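Local coordinates for protein titin (Homo sapiens, PDB 5JDD) that forms part of the elastic I-band filament of striated muscle as a serial chain of immunoglobulin domains, probably contributing to passive stiffness, at residues 91-96 with 165-170; 120-125 with 161-166; 184-189 with 257-262; 210-215 with 241-246. All blocks are in the same frame, centred on the assembly; numbering follows the deposited sequence.

Contact 1. Residues 91-96 with 165-170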
loop_
_atom_site.group_PDB
_atom_site.type_symbol
_atom_site.label_atom_id
_atom_site.label_comp_id
_atom_site.label_asym_id
_atom_site.label_seq_id
_atom_site.Cartn_x
_atom_site.Cartn_y
_atom_site.Cartn_z
ATOM N N LEU A 91 -5.693 -16.400 -0.910
ATOM C CA LEU A 91 -4.936 -15.155 -1.017
ATOM C C LEU A 91 -4.292 -14.867 0.323
ATOM O O LEU A 91 -4.969 -14.854 1.355
ATOM C CB LEU A 91 -5.860 -14.005 -1.378
ATOM C CG LEU A 91 -6.625 -14.116 -2.699
ATOM C CD1 LEU A 91 -7.533 -12.912 -2.909
ATOM C CD2 LEU A 91 -5.686 -14.280 -3.889
ATOM N N HIS A 92 -2.984 -14.642 0.322
ATOM C CA HIS A 92 -2.299 -14.367 1.579
ATOM C C HIS A 92 -1.089 -13.472 1.400
ATOM O O HIS A 92 -0.585 -13.285 0.290
ATOM C CB HIS A 92 -1.893 -15.679 2.271
ATOM C CG HIS A 92 -0.968 -16.537 1.462
ATOM N ND1 HIS A 92 -1.419 -17.448 0.530
ATOM C CD2 HIS A 92 0.385 -16.638 1.459
ATOM C CE1 HIS A 92 -0.386 -18.069 -0.016
ATOM N NE2 HIS A 92 0.719 -17.598 0.533
ATOM N N ILE A 93 -0.622 -12.923 2.515
ATOM C CA ILE A 93 0.530 -12.030 2.538
ATOM C C ILE A 93 1.820 -12.847 2.506
ATOM O O ILE A 93 1.950 -13.827 3.247
ATOM C CB ILE A 93 0.516 -11.182 3.818
ATOM C CG1 ILE A 93 -0.758 -10.325 3.899
ATOM C CG2 ILE A 93 1.755 -10.299 3.898
ATOM C CD1 ILE A 93 -0.904 -9.316 2.776
ATOM N N THR A 94 2.766 -12.463 1.646
ATOM C CA THR A 94 4.067 -13.143 1.598
ATOM C C THR A 94 5.228 -12.271 2.072
ATOM O O THR A 94 6.311 -12.777 2.335
ATOM C CB THR A 94 4.417 -13.657 0.199
ATOM O OG1 THR A 94 4.659 -12.537 -0.657
ATOM C CG2 THR A 94 3.277 -14.509 -0.378
ATOM N N LYS A 95 5.021 -10.961 2.165
ATOM C CA LYS A 95 6.019 -10.075 2.752
ATOM C C LYS A 95 5.271 -8.975 3.493
ATOM O O LYS A 95 4.383 -8.338 2.928
ATOM C CB LYS A 95 6.943 -9.474 1.687
ATOM C CG LYS A 95 8.069 -8.633 2.276
ATOM C CD LYS A 95 8.938 -7.998 1.186
ATOM C CE LYS A 95 9.872 -9.008 0.542
ATOM N NZ LYS A 95 10.603 -8.457 -0.639
ATOM N N THR A 96 5.619 -8.756 4.762
ATOM C CA THR A 96 4.903 -7.785 5.585
ATOM C C THR A 96 5.446 -6.376 5.446
ATOM O O THR A 96 6.468 -6.125 4.801
ATOM C CB THR A 96 4.920 -8.166 7.081
ATOM O OG1 THR A 96 6.259 -8.065 7.589
ATOM C CG2 THR A 96 4.394 -9.576 7.283
ATOM N N GLY A 165 -7.562 -10.753 0.580
ATOM C CA GLY A 165 -8.540 -11.801 0.844
ATOM C C GLY A 165 -8.949 -11.789 2.310
ATOM O O GLY A 165 -9.410 -10.766 2.835
ATOM N N ASN A 166 -8.748 -12.917 2.984
ATOM C CA ASN A 166 -9.068 -13.028 4.401
ATOM C C ASN A 166 -7.863 -12.812 5.308
ATOM O O ASN A 166 -7.952 -12.990 6.526
ATOM C CB ASN A 166 -9.729 -14.382 4.666
ATOM C CG ASN A 166 -10.978 -14.557 3.858
ATOM O OD1 ASN A 166 -11.804 -13.647 3.786
ATOM N ND2 ASN A 166 -11.112 -15.705 3.201
ATOM N N ASP A 167 -6.742 -12.415 4.700
ATOM C CA ASP A 167 -5.505 -12.092 5.407
ATOM C C ASP A 167 -5.425 -10.556 5.465
ATOM O O ASP A 167 -6.055 -9.850 4.664
ATOM C CB ASP A 167 -4.292 -12.654 4.631
ATOM C CG ASP A 167 -3.076 -12.972 5.528
ATOM O OD1 ASP A 167 -3.117 -12.680 6.745
ATOM O OD2 ASP A 167 -2.067 -13.526 5.007
ATOM N N GLN A 168 -4.685 -10.027 6.428
ATOM C CA GLN A 168 -4.368 -8.605 6.404
ATOM C C GLN A 168 -3.041 -8.367 7.096
ATOM O O GLN A 168 -2.590 -9.187 7.892
ATOM C CB GLN A 168 -5.494 -7.768 7.018
ATOM C CG GLN A 168 -5.692 -7.933 8.506
ATOM C CD GLN A 168 -6.709 -6.941 9.059
ATOM O OE1 GLN A 168 -7.837 -6.862 8.572
ATOM N NE2 GLN A 168 -6.307 -6.171 10.069
ATOM N N VAL A 169 -2.402 -7.256 6.760
ATOM C CA VAL A 169 -1.125 -6.887 7.353
ATOM C C VAL A 169 -1.175 -5.405 7.713
ATOM O O VAL A 169 -1.737 -4.604 6.970
ATOM C CB VAL A 169 0.062 -7.214 6.395
ATOM C CG1 VAL A 169 -0.057 -6.471 5.060
ATOM C CG2 VAL A 169 1.402 -6.944 7.069
ATOM N N SER A 170 -0.615 -5.050 8.863
ATOM C CA SER A 170 -0.630 -3.657 9.303
ATOM C C SER A 170 0.757 -3.178 9.715
ATOM O O SER A 170 1.627 -3.972 10.097
ATOM C CB SER A 170 -1.599 -3.454 10.477
ATOM O OG SER A 170 -2.937 -3.786 10.119
HETATM O O HOH W 1 -7.505 -15.221 2.046
HETATM O O HOH W 2 0.399 -15.180 5.097
#
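Asp167 reaches across to the backbone of Ile93. The N-H of Ile93 points almost straight at the carboxylate: Ile93 N lies 2.9 Å from Asp167 OD2, with 177° at the hydrogen. The donor comes from the anti side of the oxygen and sits 33° out of the carboxylate plane. Asp167 CG, roughly anti to its own backbone N (chi1 -153°), is placed toward segment 91-96. OD2 also lies 3.5 Å from His92 CB and packs against Ile93 CG1. A water donates to both Asp167 OD2 and Ile93 O, so OD2 holds the Ile93 N-H directly and its carbonyl through the water.

Next to this polar grip is an apolar patch. Val169 divides its branches: CG1 meets Ile93 CD1 at 3.7 Å, and CG2 meets Thr96 CB at 3.7 Å. The contact joins the two sheets of an immunoglobulin I-set sandwich. Strand 93-95 is an outermost strand of one sheet, and strand 167-176 belongs to the other. The first strand has a classic beta bulge, where Thr94 and Lys95 both face Glu113.

At the other end Leu91 CD1 rests 4.0 Å from Gly165 CA, where the backbone turns with a positive phi. A second water links Leu91 O to Asn166 N. Behind this layer Leu91 and Ile93 both lean on Cys164. Ile93 also touches Val114, and Val169 packs on Cys112.

Contact 2. Residues 120-125 with 161-166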
loop_
_atom_site.group_PDB
_atom_site.type_symbol
_atom_site.label_atom_id
_atom_site.label_comp_id
_atom_site.label_asym_id
_atom_site.label_seq_id
_atom_site.Cartn_x
_atom_site.Cartn_y
_atom_site.Cartn_z
ATOM N N PRO A 120 -6.964 -7.064 -5.722
ATOM C CA PRO A 120 -7.283 -5.630 -5.732
ATOM C C PRO A 120 -6.641 -4.880 -4.571
ATOM O O PRO A 120 -6.441 -5.427 -3.486
ATOM C CB PRO A 120 -8.808 -5.596 -5.600
ATOM C CG PRO A 120 -9.176 -6.909 -4.991
ATOM C CD PRO A 120 -8.139 -7.903 -5.427
ATOM N N SER A 121 -6.292 -3.626 -4.818
ATOM C CA SER A 121 -5.792 -2.767 -3.752
ATOM C C SER A 121 -6.849 -2.537 -2.685
ATOM O O SER A 121 -7.971 -2.138 -2.992
ATOM C CB SER A 121 -5.412 -1.408 -4.319
ATOM O OG SER A 121 -4.371 -1.527 -5.256
ATOM N N MET A 122 -6.479 -2.746 -1.428
ATOM C CA MET A 122 -7.365 -2.387 -0.324
ATOM C C MET A 122 -6.553 -1.919 0.865
ATOM O O MET A 122 -5.973 -2.729 1.586
ATOM C CB MET A 122 -8.253 -3.565 0.084
ATOM C CG MET A 122 -9.259 -3.211 1.196
ATOM S SD MET A 122 -10.368 -1.836 0.789
ATOM C CE MET A 122 -11.285 -2.517 -0.585
ATOM N N TRP A 123 -6.524 -0.604 1.059
ATOM C CA TRP A 123 -5.740 0.020 2.116
ATOM C C TRP A 123 -6.639 0.722 3.114
ATOM O O TRP A 123 -7.553 1.453 2.730
ATOM C CB TRP A 123 -4.792 1.053 1.505
ATOM C CG TRP A 123 -3.690 0.459 0.676
ATOM C CD1 TRP A 123 -3.697 0.240 -0.675
ATOM C CD2 TRP A 123 -2.424 0.005 1.155
ATOM N NE1 TRP A 123 -2.499 -0.323 -1.064
ATOM C CE2 TRP A 123 -1.695 -0.470 0.037
ATOM C CE3 TRP A 123 -1.829 -0.034 2.417
ATOM C CZ2 TRP A 123 -0.397 -0.986 0.150
ATOM C CZ3 TRP A 123 -0.538 -0.538 2.530
ATOM C CH2 TRP A 123 0.161 -1.012 1.402
ATOM N N LEU A 124 -6.359 0.524 4.399
ATOM C CA LEU A 124 -7.113 1.186 5.459
ATOM C C LEU A 124 -6.191 2.065 6.286
ATOM O O LEU A 124 -5.005 1.761 6.439
ATOM C CB LEU A 124 -7.758 0.162 6.402
ATOM C CG LEU A 124 -8.357 -1.111 5.818
ATOM C CD1 LEU A 124 -8.911 -1.988 6.949
ATOM C CD2 LEU A 124 -9.455 -0.776 4.817
ATOM N N LYS A 125 -6.748 3.147 6.815
ATOM C CA LYS A 125 -6.084 3.964 7.825
ATOM C C LYS A 125 -6.958 3.872 9.070
ATOM O O LYS A 125 -8.117 4.290 9.045
ATOM C CB LYS A 125 -5.984 5.426 7.379
ATOM C CG LYS A 125 -5.423 6.365 8.460
ATOM C CD LYS A 125 -5.471 7.812 8.008
ATOM C CE LYS A 125 -4.884 8.722 9.088
ATOM N NZ LYS A 125 -5.000 10.171 8.745
ATOM N N THR A 161 -3.261 -0.519 6.998
ATOM C CA THR A 161 -3.512 -1.937 6.801
ATOM C C THR A 161 -3.725 -2.227 5.325
ATOM O O THR A 161 -4.401 -1.467 4.643
ATOM C CB THR A 161 -4.799 -2.350 7.550
ATOM O OG1 THR A 161 -4.646 -2.099 8.955
ATOM C CG2 THR A 161 -5.120 -3.823 7.330
ATOM N N PHE A 162 -3.137 -3.320 4.834
ATOM C CA PHE A 162 -3.501 -3.863 3.531
ATOM C C PHE A 162 -4.331 -5.125 3.730
ATOM O O PHE A 162 -3.941 -6.018 4.484
ATOM C CB PHE A 162 -2.268 -4.201 2.685
ATOM C CG PHE A 162 -2.621 -4.606 1.284
ATOM C CD1 PHE A 162 -2.792 -5.940 0.953
ATOM C CD2 PHE A 162 -2.862 -3.649 0.319
ATOM C CE1 PHE A 162 -3.153 -6.318 -0.336
ATOM C CE2 PHE A 162 -3.223 -4.010 -0.969
ATOM C CZ PHE A 162 -3.372 -5.356 -1.309
ATOM N N VAL A 163 -5.491 -5.188 3.074
ATOM C CA VAL A 163 -6.356 -6.368 3.135
ATOM C C VAL A 163 -6.165 -7.233 1.896
ATOM O O VAL A 163 -6.308 -6.764 0.766
ATOM C CB VAL A 163 -7.835 -5.979 3.252
ATOM C CG1 VAL A 163 -8.705 -7.229 3.369
ATOM C CG2 VAL A 163 -8.051 -5.067 4.460
ATOM N N CYS A 164 -5.852 -8.505 2.129
ATOM C CA CYS A 164 -5.572 -9.451 1.060
ATOM C C CYS A 164 -6.430 -10.691 1.271
ATOM O O CYS A 164 -6.080 -11.579 2.064
ATOM C CB CYS A 164 -4.087 -9.815 1.116
ATOM S SG CYS A 164 -3.537 -11.068 -0.043
ATOM N N GLY A 165 -7.562 -10.753 0.580
ATOM C CA GLY A 165 -8.540 -11.801 0.844
ATOM C C GLY A 165 -8.949 -11.789 2.310
ATOM O O GLY A 165 -9.410 -10.766 2.835
ATOM N N ASN A 166 -8.748 -12.917 2.984
ATOM C CA ASN A 166 -9.068 -13.028 4.401
ATOM C C ASN A 166 -7.863 -12.812 5.308
ATOM O O ASN A 166 -7.952 -12.990 6.526
ATOM C CB ASN A 166 -9.729 -14.382 4.666
ATOM C CG ASN A 166 -10.978 -14.557 3.858
ATOM O OD1 ASN A 166 -11.804 -13.647 3.786
ATOM N ND2 ASN A 166 -11.112 -15.705 3.201
HETATM O O HOH W 3 -7.669 -6.771 -1.475
#
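Trp123 and Phe162 pair across neighbouring strands in the five-stranded sheet of this immunoglobulin domain, where strand 123-125 runs antiparallel to strand 158-164. A tryptophan in strand C is a hallmark of the immunoglobulin core. The two residues form a non-hydrogen-bonded pair, and their rings make a T-shaped (edge-to-face) contact. The edge of Phe162 points at the face of the Trp123 five-membered ring, with centroids 5.0 Å apart and planes at 69°. Phe162 CD2 comes closest, 3.4 Å from Trp123 CE2. Phe162 CB sits over the six-membered ring in a CH-pi contact.

On the other side of the sheet Leu124 CB meets Thr161 CB at 4.0 Å. Met122 and Val163 lie side by side, with Met122 CG 3.7 Å from Val163 CB. Leu124 and Thr161 are the hydrogen-bonded pair, each N-H serving the other's carbonyl. Val163 N adds a bond to Met122 O, 2.9 Å long. Beyond it a water donates to both Pro120 O and Val163 O.

Trp123 also packs on Phe110, Leu147 and His145, and the Phe162 ring meets His145. The chemistry implies a seam with an aromatic side toward the sandwich core and backbone groups paired strand to strand, continued by a water bridge beyond the last pair.

Contact 3. Residues 184-189 with 257-262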
loop_
_atom_site.group_PDB
_atom_site.type_symbol
_atom_site.label_atom_id
_atom_site.label_comp_id
_atom_site.label_asym_id
_atom_site.label_seq_id
_atom_site.Cartn_x
_atom_site.Cartn_y
_atom_site.Cartn_z
ATOM N N LEU A 184 17.488 31.516 13.457
ATOM C CA LEU A 184 17.793 32.797 12.821
ATOM C C LEU A 184 18.361 33.762 13.848
ATOM O O LEU A 184 17.941 33.777 15.016
ATOM C CB LEU A 184 16.524 33.430 12.252
ATOM C CG LEU A 184 15.947 32.828 10.979
ATOM C CD1 LEU A 184 14.667 33.563 10.563
ATOM C CD2 LEU A 184 16.982 32.897 9.861
ATOM N N LYS A 185 19.326 34.562 13.417
ATOM C CA LYS A 185 19.795 35.682 14.222
ATOM C C LYS A 185 19.472 36.994 13.530
ATOM O O LYS A 185 19.382 37.052 12.292
ATOM C CB LYS A 185 21.300 35.584 14.478
ATOM C CG LYS A 185 22.151 35.565 13.225
ATOM C CD LYS A 185 23.630 35.427 13.587
ATOM C CE LYS A 185 24.511 35.363 12.350
ATOM N NZ LYS A 185 25.929 35.661 12.710
ATOM N N ASP A 186 19.298 38.039 14.331
ATOM C CA ASP A 186 19.074 39.372 13.791
ATOM C C ASP A 186 20.231 39.756 12.887
ATOM O O ASP A 186 21.381 39.326 13.097
ATOM C CB ASP A 186 19.008 40.411 14.904
ATOM C CG ASP A 186 17.724 40.376 15.687
ATOM O OD1 ASP A 186 16.773 39.657 15.315
ATOM O OD2 ASP A 186 17.668 41.100 16.701
ATOM N N ILE A 187 19.923 40.570 11.883
ATOM C CA ILE A 187 20.943 41.133 11.017
ATOM C C ILE A 187 20.880 42.641 11.106
ATOM O O ILE A 187 19.817 43.248 10.952
ATOM C CB ILE A 187 20.775 40.671 9.557
ATOM C CG1 ILE A 187 21.012 39.156 9.473
ATOM C CG2 ILE A 187 21.744 41.401 8.648
ATOM C CD1 ILE A 187 20.726 38.542 8.094
ATOM N N ASN A 188 22.031 43.241 11.369
ATOM C CA ASN A 188 22.140 44.683 11.431
ATOM C C ASN A 188 22.968 45.128 10.245
ATOM O O ASN A 188 24.184 44.905 10.200
ATOM C CB ASN A 188 22.768 45.089 12.765
ATOM C CG ASN A 188 21.830 44.846 13.932
ATOM O OD1 ASN A 188 21.075 45.740 14.321
ATOM N ND2 ASN A 188 21.841 43.624 14.473
ATOM N N ALA A 189 22.291 45.725 9.263
ATOM C CA ALA A 189 22.911 46.040 7.979
ATOM C C ALA A 189 22.845 47.519 7.666
ATOM O O ALA A 189 22.148 48.279 8.345
ATOM C CB ALA A 189 22.227 45.255 6.868
ATOM N N THR A 257 12.120 33.210 13.967
ATOM C CA THR A 257 11.956 34.591 13.492
ATOM C C THR A 257 13.118 35.463 13.961
ATOM O O THR A 257 13.632 35.279 15.069
ATOM C CB THR A 257 10.614 35.206 13.957
ATOM O OG1 THR A 257 9.523 34.426 13.455
ATOM C CG2 THR A 257 10.451 36.634 13.452
ATOM N N ALA A 258 13.552 36.385 13.105
ATOM C CA ALA A 258 14.549 37.379 13.495
ATOM C C ALA A 258 14.271 38.647 12.723
ATOM O O ALA A 258 13.423 38.664 11.832
ATOM C CB ALA A 258 15.955 36.880 13.221
ATOM N N THR A 259 14.978 39.714 13.068
ATOM C CA THR A 259 14.712 41.007 12.461
ATOM C C THR A 259 15.892 41.486 11.624
ATOM O O THR A 259 17.053 41.309 12.016
ATOM C CB THR A 259 14.407 42.037 13.556
ATOM O OG1 THR A 259 13.263 41.602 14.303
ATOM C CG2 THR A 259 14.120 43.413 12.954
ATOM N N LEU A 260 15.592 42.086 10.473
ATOM C CA LEU A 260 16.589 42.802 9.679
ATOM C C LEU A 260 16.453 44.284 9.976
ATOM O O LEU A 260 15.378 44.864 9.795
ATOM C CB LEU A 260 16.376 42.560 8.182
ATOM C CG LEU A 260 17.239 43.391 7.227
ATOM C CD1 LEU A 260 18.722 43.121 7.426
ATOM C CD2 LEU A 260 16.851 43.103 5.780
ATOM N N TYR A 261 17.544 44.882 10.451
ATOM C CA TYR A 261 17.633 46.328 10.621
ATOM C C TYR A 261 18.478 46.900 9.488
ATOM O O TYR A 261 19.508 46.328 9.112
ATOM C CB TYR A 261 18.266 46.678 11.976
ATOM C CG TYR A 261 17.477 46.194 13.173
ATOM C CD1 TYR A 261 16.444 46.960 13.705
ATOM C CD2 TYR A 261 17.760 44.971 13.763
ATOM C CE1 TYR A 261 15.721 46.523 14.801
ATOM C CE2 TYR A 261 17.033 44.521 14.854
ATOM C CZ TYR A 261 16.020 45.301 15.366
ATOM O OH TYR A 261 15.301 44.843 16.448
ATOM N N VAL A 262 18.028 48.019 8.931
ATOM C CA VAL A 262 18.733 48.654 7.825
ATOM C C VAL A 262 18.971 50.109 8.160
ATOM O O VAL A 262 18.036 50.912 8.245
ATOM C CB VAL A 262 17.964 48.551 6.497
ATOM C CG1 VAL A 262 18.746 49.233 5.381
ATOM C CG2 VAL A 262 17.706 47.089 6.135
HETATM O O HOH W 4 15.620 33.615 16.217
HETATM O O HOH W 5 15.782 42.443 17.529
#
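Ile187 and Leu260 carry the tight side of this contact. Ile187 CG2 touches Leu260 CD1 at 3.7 Å, and Ala189 CB meets the same methyl. Phe197 and Ile195 of strand 195-201 pack on this face from the opposing sheet. Nearby, Leu184 CB and Ala258 CB close to 3.6 Å.

Strand 187-190 runs parallel to strand 254-263, as the A' and G strands do in I-set immunoglobulin domains. Backbone bonds run from Ile187 N to Thr259 O, from Tyr261 N to Ile187 O (2.8 Å) and from Ala189 N to Tyr261 O. Ahead of them a side chain takes over: Thr259 N gives its hydrogen to Asp186 OD1 at 2.9 Å, from 42° above the carboxylate plane.

The other face is looser and wetter. Asn188 lies beside the Tyr261 ring, pointing the same way, with its amide plane only 9° from the ring plane. Asn188 OD1 is 3.4 Å from Tyr261 CD2. Asp186 OD2 stands at the ring edge, and a water that donates to it at 2.5 Å also binds Tyr261 OH. Apart from this face, at the 184/257 end, another water donates to both Leu184 O and Thr257 O.

Contact 4. Residues 210-215 with 241-246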
loop_
_atom_site.group_PDB
_atom_site.type_symbol
_atom_site.label_atom_id
_atom_site.label_comp_id
_atom_site.label_asym_id
_atom_site.label_seq_id
_atom_site.Cartn_x
_atom_site.Cartn_y
_atom_site.Cartn_z
ATOM N N TRP A 210 9.530 31.092 3.618
ATOM C CA TRP A 210 9.969 32.254 4.372
ATOM C C TRP A 210 8.891 33.311 4.339
ATOM O O TRP A 210 8.222 33.492 3.309
ATOM C CB TRP A 210 11.231 32.839 3.749
ATOM C CG TRP A 210 12.458 31.970 3.854
ATOM C CD1 TRP A 210 12.809 30.933 3.028
ATOM C CD2 TRP A 210 13.511 32.086 4.820
ATOM N NE1 TRP A 210 14.013 30.393 3.433
ATOM C CE2 TRP A 210 14.467 31.092 4.523
ATOM C CE3 TRP A 210 13.742 32.941 5.907
ATOM C CZ2 TRP A 210 15.636 30.919 5.281
ATOM C CZ3 TRP A 210 14.910 32.771 6.659
ATOM C CH2 TRP A 210 15.841 31.772 6.335
ATOM N N LEU A 211 8.717 34.004 5.461
ATOM C CA LEU A 211 7.744 35.085 5.553
ATOM C C LEU A 211 8.438 36.390 5.867
ATOM O O LEU A 211 9.436 36.421 6.608
ATOM C CB LEU A 211 6.741 34.813 6.680
ATOM C CG LEU A 211 6.144 33.405 6.793
ATOM C CD1 LEU A 211 5.208 33.311 8.004
ATOM C CD2 LEU A 211 5.404 33.018 5.518
ATOM N N LYS A 212 7.886 37.471 5.323
ATOM C CA LYS A 212 8.283 38.835 5.660
ATOM C C LYS A 212 7.069 39.480 6.310
ATOM O O LYS A 212 6.029 39.635 5.665
ATOM C CB LYS A 212 8.692 39.599 4.400
ATOM C CG LYS A 212 9.037 41.074 4.646
ATOM C CD LYS A 212 9.291 41.785 3.338
ATOM C CE LYS A 212 9.699 43.236 3.570
ATOM N NZ LYS A 212 9.899 43.888 2.234
ATOM N N ASN A 213 7.193 39.828 7.587
ATOM C CA ASN A 213 6.042 40.278 8.374
ATOM C C ASN A 213 4.811 39.386 8.170
ATOM O O ASN A 213 3.700 39.876 7.976
ATOM C CB ASN A 213 5.718 41.748 8.082
ATOM C CG ASN A 213 6.857 42.671 8.432
ATOM O OD1 ASN A 213 7.616 42.407 9.364
ATOM N ND2 ASN A 213 6.984 43.766 7.684
ATOM N N GLY A 214 5.029 38.074 8.184
ATOM C CA GLY A 214 3.936 37.123 8.090
ATOM C C GLY A 214 3.453 36.790 6.685
ATOM O O GLY A 214 2.575 35.938 6.515
ATOM N N VAL A 215 4.023 37.448 5.675
ATOM C CA VAL A 215 3.615 37.249 4.279
ATOM C C VAL A 215 4.655 36.424 3.519
ATOM O O VAL A 215 5.847 36.743 3.553
ATOM C CB VAL A 215 3.438 38.606 3.582
ATOM C CG1 VAL A 215 3.049 38.414 2.121
ATOM C CG2 VAL A 215 2.387 39.431 4.304
ATOM N N PHE A 241 15.253 50.522 3.283
ATOM C CA PHE A 241 14.303 50.639 4.388
ATOM C C PHE A 241 13.126 49.680 4.249
ATOM O O PHE A 241 12.632 49.136 5.243
ATOM C CB PHE A 241 13.798 52.080 4.486
ATOM C CG PHE A 241 12.630 52.258 5.424
ATOM C CD1 PHE A 241 12.828 52.408 6.795
ATOM C CD2 PHE A 241 11.331 52.304 4.927
ATOM C CE1 PHE A 241 11.747 52.587 7.651
ATOM C CE2 PHE A 241 10.248 52.475 5.776
ATOM C CZ PHE A 241 10.457 52.626 7.142
ATOM N N GLY A 242 12.672 49.477 3.016
ATOM C CA GLY A 242 11.542 48.599 2.772
ATOM C C GLY A 242 11.811 47.164 3.180
ATOM O O GLY A 242 10.885 46.407 3.468
ATOM N N ASP A 243 13.086 46.787 3.210
ATOM C CA ASP A 243 13.462 45.429 3.604
ATOM C C ASP A 243 13.552 45.242 5.112
ATOM O O ASP A 243 13.573 44.103 5.597
ATOM C CB ASP A 243 14.806 45.052 2.975
ATOM C CG ASP A 243 14.752 45.038 1.462
ATOM O OD1 ASP A 243 13.944 44.265 0.900
ATOM O OD2 ASP A 243 15.504 45.807 0.827
ATOM N N ALA A 244 13.640 46.342 5.853
ATOM C CA ALA A 244 13.670 46.247 7.310
ATOM C C ALA A 244 12.328 45.721 7.818
ATOM O O ALA A 244 11.286 46.358 7.654
ATOM C CB ALA A 244 14.024 47.584 7.934
ATOM N N ALA A 245 12.369 44.538 8.416
ATOM C CA ALA A 245 11.163 43.771 8.700
ATOM C C ALA A 245 11.520 42.579 9.558
ATOM O O ALA A 245 12.701 42.314 9.814
ATOM C CB ALA A 245 10.539 43.289 7.382
ATOM N N ASP A 246 10.501 41.845 9.983
ATOM C CA ASP A 246 10.719 40.597 10.694
ATOM C C ASP A 246 10.593 39.445 9.708
ATOM O O ASP A 246 9.622 39.370 8.944
ATOM C CB ASP A 246 9.695 40.407 11.813
ATOM C CG ASP A 246 9.790 41.462 12.884
ATOM O OD1 ASP A 246 10.880 42.046 13.064
ATOM O OD2 ASP A 246 8.758 41.707 13.543
HETATM O O HOH W 6 12.434 42.301 1.848
HETATM O O HOH W 7 8.675 46.157 8.282
HETATM O O HOH W 8 7.586 37.322 9.639
#
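Lys212 stretches over Ala245 to reach the short 3-10 turn at 241-243. From CB the chain is fully extended, with CG anti to the backbone N (chi1 176°). CG packs on Ala245 CB at 3.8 Å. CD carries the chain onward, and CE returns to the same methyl while lying 3.4 Å from Gly242 O. The tip, Lys212 NZ, bonds to Gly242 O at 3.0 Å from 41° above the carbonyl plane. NZ also donates to a water that binds Asp243 OD1. The two charged groups themselves stay beyond salt-bridge range, and Asp243 OD2 pairs instead with Lys222 and His240 N.

The neighbouring Asn213 makes a reciprocal pair of bonds. Its N-H meets Asp246 O at 2.8 Å, and Asn213 OD1 accepts Asp246 N at 3.0 Å. Asn213 is part of a type I' turn from Lys212 to Val215, the tight hairpin joining strands 209-212 and 215-216.

Asp243 O also accepts the hydroxyl of Tyr247, the tyrosine corner familiar from immunoglobulin folds. The contact thus lies at the end of the five-stranded sheet, where the hairpin meets the start of strand 245-251; that strand pairs on its other side with strand 254-263.

How the contacts relate
The four contacts fall into two pairs in successive immunoglobulin domains. Contacts 1 and 2 belong to one domain, and their centres are 8 Å apart. They share Gly165 and Asn166, the turn between strands 158-164 and 167-176. Contacts 3 and 4 belong to the next domain, with centres 10 Å apart. They meet through neighbouring strands 245-251 and 254-263, where Thr259 OG1 probably hydrogen-bonds Asp246 OD1. Along the chain, segments 210-215 and 241-246 both fall between the two segments of contact 3. The pairs do not touch: contacts 2 and 4 are about 25 Å apart at their nearest atoms. Both pairs lie within their own domain, consistent with folded units linked in series.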